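Local coordinates for malonyl CoA-acyl carrier protein transacylase (Bartonella henselae, PDB 3QAT) that probably transfers the malonyl group from malonyl-CoA to acyl carrier protein, the step that supplies extender units for bacterial fatty acid synthesis, at residues F9-Q14 against F279-G284; A165-G170 against R262-I267. One frame throughout, in Å; residues are numbered along the deposited sequence.

Contact 1: residues F9-Q14 against F279-G284; sequences FTFPGQ and FEIGSG
I281 lies across two phenylalanine rings of the neighbouring strand and meets each in a different way. Its CD1 stands over the face of the F9 ring, 3.9 Å from the ring centroid and only 8° off the ring normal. Its CB approaches the F11 ring off-centre, 3.7 Å from F11 CE2, the two side chains lying side by side and pointing the same way. With I281 CG1 anti to the carbonyl carbon (chi1 -56°), CG1 reaches both rings, CD1 goes on over F9, and CG2 stays beside F11 CE2. At its edge the F9 ring turns to F279, where F9 CE1 comes 3.6 Å from F279 CD2, the ring planes 80° apart in an oblique pairing. T10 and E280 project from the other side of the sheet. Here F279 O takes two bonds from one residue: T10 N at 2.8 Å, and T10 OG1 at 2.9 Å from above the carbonyl plane. I281 N returns a bond to T10 O. Just past strand 6-11, P12 CD lies 3.1 Å from I281 O, an oxygen whose hydrogen bond comes from S73 OG. Helices 62-82 and 306-316 cover the phenylalanine face, while E280 turns its carboxylate to T288 and the backbone of L287. Paired in parallel and buried, strands 6-11 and 275-281 are the two inner strands of the four-stranded parallel sheet in the alpha/beta core of the acyltransferase fold.

Contact 2: residues A165-G170 against R262-I267; sequences ANDNGG and RWRETI
D167 OD2 is gripped by R264 and by a water molecule. R264 NE gives the short bond, 2.8 Å to D167 OD2 on its syn side, and R264 NH2 adds a weak one to the same oxygen at 3.2 Å. The carboxylate and guanidinium planes are turned 47° apart, and the bend of R264 at chi3 (57°) turns the NE edge of the guanidinium to D167, while E265 CG covers one of its faces. The water donates to D167 OD2 and to E265 OE1 and accepts from E265 N, bridging two carboxylates whose nearest oxygens are 4.4 Å apart. R264 also pairs with E146 and E268, so the arginine probably offsets several neighbouring acids. R264 N donates to D167 O at 2.9 Å, and R264 CB packs against G169 N. R262, at the N-cap position, turns its NE/NH2 edge to E265 and meets both oxygens from above the carboxylate plane. N168 OD1 lies 3.8 Å from W263 CB and accepts a bond from H97 NE2, while the W263 ring also meets H97. Through D167, strand 162-169 of the mixed sheet is thus fastened to the first turn of helix 263-272, beside the probable GxSxG nucleophile elbow of the acyltransferase.

How the contacts relate
The centres of the two contacts lie about 15 Å apart, yet they touch where T10 CB packs against W263 CZ2. Along the chain the order is 9-14, 165-170, 262-267, 279-284, so contact 2 falls wholly between the halves of contact 1. Helix 263-272 leads directly into strand 275-281, which links them through one helix-strand unit. Contact 1 lies within the parallel sheet of the larger alpha/beta part, whereas contact 2 ties a strand of the separate mixed sheet to that part. F11 and W263 both touch residues of the GxSxG pattern, so the two contacts adjoin the probable active site, consistent with the active-site cleft between the two subdomains of this family.

Contact 1: residues F9-Q14 against F279-G284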
loop_
_atom_site.group_PDB
_atom_site.type_symbol
_atom_site.label_atom_id
_atom_site.label_comp_id
_atom_site.label_asym_id
_atom_site.label_seq_id
_atom_site.Cartn_x
_atom_site.Cartn_y
_atom_site.Cartn_z
ATOM N N PHE A 9 -10.907 6.480 -3.701
ATOM C CA PHE A 9 -10.702 5.319 -2.807
ATOM C C PHE A 9 -9.195 5.068 -2.692
ATOM O O PHE A 9 -8.487 4.931 -3.711
ATOM C CB PHE A 9 -11.370 4.070 -3.410
ATOM C CG PHE A 9 -12.851 3.948 -3.148
ATOM C CD1 PHE A 9 -13.620 5.018 -2.637
ATOM C CD2 PHE A 9 -13.493 2.733 -3.424
ATOM C CE1 PHE A 9 -14.989 4.863 -2.409
ATOM C CE2 PHE A 9 -14.868 2.572 -3.217
ATOM C CZ PHE A 9 -15.623 3.639 -2.700
ATOM N N THR A 10 -8.710 4.935 -1.453
ATOM C CA THR A 10 -7.291 4.662 -1.202
ATOM C C THR A 10 -7.182 3.350 -0.440
ATOM O O THR A 10 -8.068 3.010 0.360
ATOM C CB THR A 10 -6.581 5.794 -0.415
ATOM O OG1 THR A 10 -7.165 5.937 0.883
ATOM C CG2 THR A 10 -6.684 7.143 -1.173
ATOM N N PHE A 11 -6.111 2.605 -0.717
ATOM C CA PHE A 11 -5.979 1.234 -0.215
ATOM C C PHE A 11 -4.709 1.084 0.584
ATOM O O PHE A 11 -3.621 1.394 0.092
ATOM C CB PHE A 11 -5.998 0.274 -1.432
ATOM C CG PHE A 11 -7.331 0.257 -2.149
ATOM C CD1 PHE A 11 -7.672 1.266 -3.068
ATOM C CD2 PHE A 11 -8.267 -0.730 -1.867
ATOM C CE1 PHE A 11 -8.930 1.242 -3.722
ATOM C CE2 PHE A 11 -9.523 -0.759 -2.494
ATOM C CZ PHE A 11 -9.858 0.234 -3.428
ATOM N N PRO A 12 -4.831 0.621 1.834
ATOM C CA PRO A 12 -3.671 0.573 2.706
ATOM C C PRO A 12 -2.658 -0.506 2.350
ATOM O O PRO A 12 -2.974 -1.479 1.623
ATOM C CB PRO A 12 -4.261 0.340 4.101
ATOM C CG PRO A 12 -5.584 -0.271 3.883
ATOM C CD PRO A 12 -6.076 0.220 2.518
ATOM N N GLY A 13 -1.449 -0.307 2.867
ATOM C CA GLY A 13 -0.349 -1.240 2.625
ATOM C C GLY A 13 0.234 -1.810 3.902
ATOM O O GLY A 13 -0.382 -1.737 4.971
ATOM N N GLN A 14 1.429 -2.376 3.760
ATOM C CA GLN A 14 2.098 -3.085 4.863
ATOM C C GLN A 14 2.137 -2.211 6.116
ATOM O O GLN A 14 2.528 -1.009 6.045
ATOM C CB GLN A 14 3.505 -3.420 4.388
ATOM C CG GLN A 14 4.354 -4.169 5.428
ATOM C CD GLN A 14 4.092 -5.679 5.459
ATOM O OE1 GLN A 14 3.975 -6.331 4.421
ATOM N NE2 GLN A 14 4.061 -6.246 6.669
ATOM N N PHE A 279 -11.557 8.074 0.945
ATOM C CA PHE A 279 -11.968 6.893 1.685
ATOM C C PHE A 279 -10.759 5.952 1.767
ATOM O O PHE A 279 -10.033 5.822 0.792
ATOM C CB PHE A 279 -13.108 6.175 0.964
ATOM C CG PHE A 279 -14.400 6.922 0.975
ATOM C CD1 PHE A 279 -15.226 6.887 2.088
ATOM C CD2 PHE A 279 -14.783 7.658 -0.141
ATOM C CE1 PHE A 279 -16.458 7.572 2.079
ATOM C CE2 PHE A 279 -15.982 8.342 -0.159
ATOM C CZ PHE A 279 -16.826 8.284 0.946
ATOM N N GLU A 280 -10.552 5.379 2.945
ATOM C CA GLU A 280 -9.558 4.309 3.173
ATOM C C GLU A 280 -10.316 2.972 3.244
ATOM O O GLU A 280 -11.087 2.721 4.184
ATOM C CB GLU A 280 -8.796 4.581 4.484
ATOM C CG GLU A 280 -7.766 3.482 4.800
ATOM C CD GLU A 280 -6.804 3.856 5.930
ATOM O OE1 GLU A 280 -7.134 4.787 6.732
ATOM O OE2 GLU A 280 -5.689 3.240 5.966
ATOM N N ILE A 281 -10.072 2.119 2.252
ATOM C CA ILE A 281 -10.861 0.912 2.074
ATOM C C ILE A 281 -10.112 -0.284 2.632
ATOM O O ILE A 281 -9.061 -0.639 2.111
ATOM C CB ILE A 281 -11.117 0.661 0.558
ATOM C CG1 ILE A 281 -11.790 1.859 -0.137
ATOM C CG2 ILE A 281 -11.961 -0.618 0.367
ATOM C CD1 ILE A 281 -13.159 2.250 0.468
ATOM N N GLY A 282 -10.633 -0.908 3.681
ATOM C CA GLY A 282 -10.004 -2.113 4.249
ATOM C C GLY A 282 -9.617 -2.001 5.711
ATOM O O GLY A 282 -10.357 -1.462 6.519
ATOM N N SER A 283 -8.442 -2.536 6.056
ATOM C CA SER A 283 -8.014 -2.647 7.462
ATOM C C SER A 283 -7.318 -1.378 7.973
ATOM O O SER A 283 -6.391 -0.887 7.341
ATOM C CB SER A 283 -7.023 -3.819 7.589
ATOM O OG SER A 283 -6.673 -4.006 8.971
ATOM N N GLY A 284 -7.758 -0.880 9.130
ATOM C CA GLY A 284 -7.018 0.161 9.859
ATOM C C GLY A 284 -7.310 1.607 9.465
ATOM O O GLY A 284 -8.164 1.891 8.604
#

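Contact 2: residues A165-G170 against R262-I267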
loop_
_atom_site.group_PDB
_atom_site.type_symbol
_atom_site.label_atom_id
_atom_site.label_comp_id
_atom_site.label_asym_id
_atom_site.label_seq_id
_atom_site.Cartn_x
_atom_site.Cartn_y
_atom_site.Cartn_z
ATOM N N ALA A 165 12.386 5.734 0.840
ATOM C CA ALA A 165 11.438 4.677 0.471
ATOM C C ALA A 165 9.995 5.180 0.432
ATOM O O ALA A 165 9.223 4.789 -0.436
ATOM C CB ALA A 165 11.557 3.534 1.468
ATOM N N ASN A 166 9.611 6.008 1.400
ATOM C CA ASN A 166 8.249 6.571 1.389
ATOM C C ASN A 166 8.351 8.059 1.709
ATOM O O ASN A 166 9.088 8.450 2.636
ATOM C CB ASN A 166 7.366 6.087 2.540
ATOM C CG ASN A 166 6.995 4.599 2.564
ATOM O OD1 ASN A 166 6.318 4.227 3.532
ATOM N ND2 ASN A 166 7.334 3.766 1.549
ATOM N N ASP A 167 7.556 8.878 1.044
ATOM C CA ASP A 167 7.332 10.242 1.469
ATOM C C ASP A 167 5.845 10.251 1.861
ATOM O O ASP A 167 4.975 10.307 0.985
ATOM C CB ASP A 167 7.616 11.202 0.291
ATOM C CG ASP A 167 7.265 12.658 0.607
ATOM O OD1 ASP A 167 7.239 13.033 1.788
ATOM O OD2 ASP A 167 7.006 13.449 -0.334
ATOM N N ASN A 168 5.558 10.143 3.161
ATOM C CA ASN A 168 4.185 9.871 3.630
ATOM C C ASN A 168 3.308 11.052 3.993
ATOM O O ASN A 168 2.090 10.896 4.154
ATOM C CB ASN A 168 4.197 8.843 4.770
ATOM C CG ASN A 168 4.528 7.456 4.261
ATOM O OD1 ASN A 168 4.222 7.129 3.101
ATOM N ND2 ASN A 168 5.150 6.629 5.116
ATOM N N GLY A 169 3.902 12.228 4.055
ATOM C CA GLY A 169 3.167 13.423 4.477
ATOM C C GLY A 169 3.288 13.597 5.983
ATOM O O GLY A 169 3.771 12.709 6.695
ATOM N N GLY A 170 2.858 14.751 6.479
ATOM C CA GLY A 170 2.915 15.012 7.904
ATOM C C GLY A 170 4.329 15.007 8.459
ATOM O O GLY A 170 4.524 14.764 9.654
ATOM N N ARG A 262 5.355 7.900 -3.463
ATOM C CA ARG A 262 5.146 9.365 -3.408
ATOM C C ARG A 262 3.747 9.657 -2.823
ATOM O O ARG A 262 2.862 10.212 -3.503
ATOM C CB ARG A 262 5.315 9.964 -4.813
ATOM C CG ARG A 262 6.754 9.834 -5.314
ATOM C CD ARG A 262 6.841 10.193 -6.780
ATOM N NE ARG A 262 6.654 11.635 -6.992
ATOM C CZ ARG A 262 6.700 12.202 -8.200
ATOM N NH1 ARG A 262 6.883 11.456 -9.284
ATOM N NH2 ARG A 262 6.563 13.517 -8.329
ATOM N N TRP A 263 3.536 9.267 -1.559
ATOM C CA TRP A 263 2.177 9.298 -1.003
ATOM C C TRP A 263 1.692 10.722 -0.703
ATOM O O TRP A 263 0.540 11.072 -1.009
ATOM C CB TRP A 263 2.003 8.384 0.263
ATOM C CG TRP A 263 0.529 8.176 0.548
ATOM C CD1 TRP A 263 -0.198 8.706 1.590
ATOM C CD2 TRP A 263 -0.399 7.431 -0.253
ATOM N NE1 TRP A 263 -1.521 8.305 1.495
ATOM C CE2 TRP A 263 -1.670 7.527 0.369
ATOM C CE3 TRP A 263 -0.271 6.691 -1.445
ATOM C CZ2 TRP A 263 -2.829 6.919 -0.171
ATOM C CZ3 TRP A 263 -1.411 6.069 -1.976
ATOM C CH2 TRP A 263 -2.670 6.180 -1.336
ATOM N N ARG A 264 2.557 11.533 -0.108
ATOM C CA ARG A 264 2.243 12.939 0.145
ATOM C C ARG A 264 1.746 13.619 -1.144
ATOM O O ARG A 264 0.680 14.232 -1.168
ATOM C CB ARG A 264 3.483 13.673 0.693
ATOM C CG ARG A 264 3.232 15.194 0.890
ATOM C CD ARG A 264 4.507 15.954 1.211
ATOM N NE ARG A 264 5.564 15.803 0.195
ATOM C CZ ARG A 264 5.709 16.565 -0.890
ATOM N NH1 ARG A 264 4.855 17.545 -1.150
ATOM N NH2 ARG A 264 6.711 16.330 -1.737
ATOM N N GLU A 265 2.533 13.482 -2.215
ATOM C CA GLU A 265 2.186 14.124 -3.489
ATOM C C GLU A 265 0.898 13.569 -4.073
ATOM O O GLU A 265 0.130 14.299 -4.710
ATOM C CB GLU A 265 3.330 13.937 -4.479
ATOM C CG GLU A 265 4.564 14.837 -4.180
ATOM C CD GLU A 265 5.794 14.380 -4.951
ATOM O OE1 GLU A 265 6.333 13.270 -4.681
ATOM O OE2 GLU A 265 6.230 15.143 -5.843
ATOM N N THR A 266 0.649 12.275 -3.827
ATOM C CA THR A 266 -0.577 11.644 -4.275
ATOM C C THR A 266 -1.800 12.287 -3.635
ATOM O O THR A 266 -2.740 12.637 -4.323
ATOM C CB THR A 266 -0.530 10.117 -3.997
ATOM O OG1 THR A 266 0.493 9.536 -4.817
ATOM C CG2 THR A 266 -1.858 9.459 -4.347
ATOM N N ILE A 267 -1.776 12.454 -2.320
ATOM C CA ILE A 267 -2.917 13.037 -1.626
ATOM C C ILE A 267 -3.077 14.516 -2.016
ATOM O O ILE A 267 -4.212 15.002 -2.225
ATOM C CB ILE A 267 -2.780 12.888 -0.100
ATOM C CG1 ILE A 267 -2.770 11.388 0.271
ATOM C CG2 ILE A 267 -3.925 13.659 0.629
ATOM C CD1 ILE A 267 -3.994 10.595 -0.254
HETATM O O HOH W 1 5.235 12.361 -2.218
#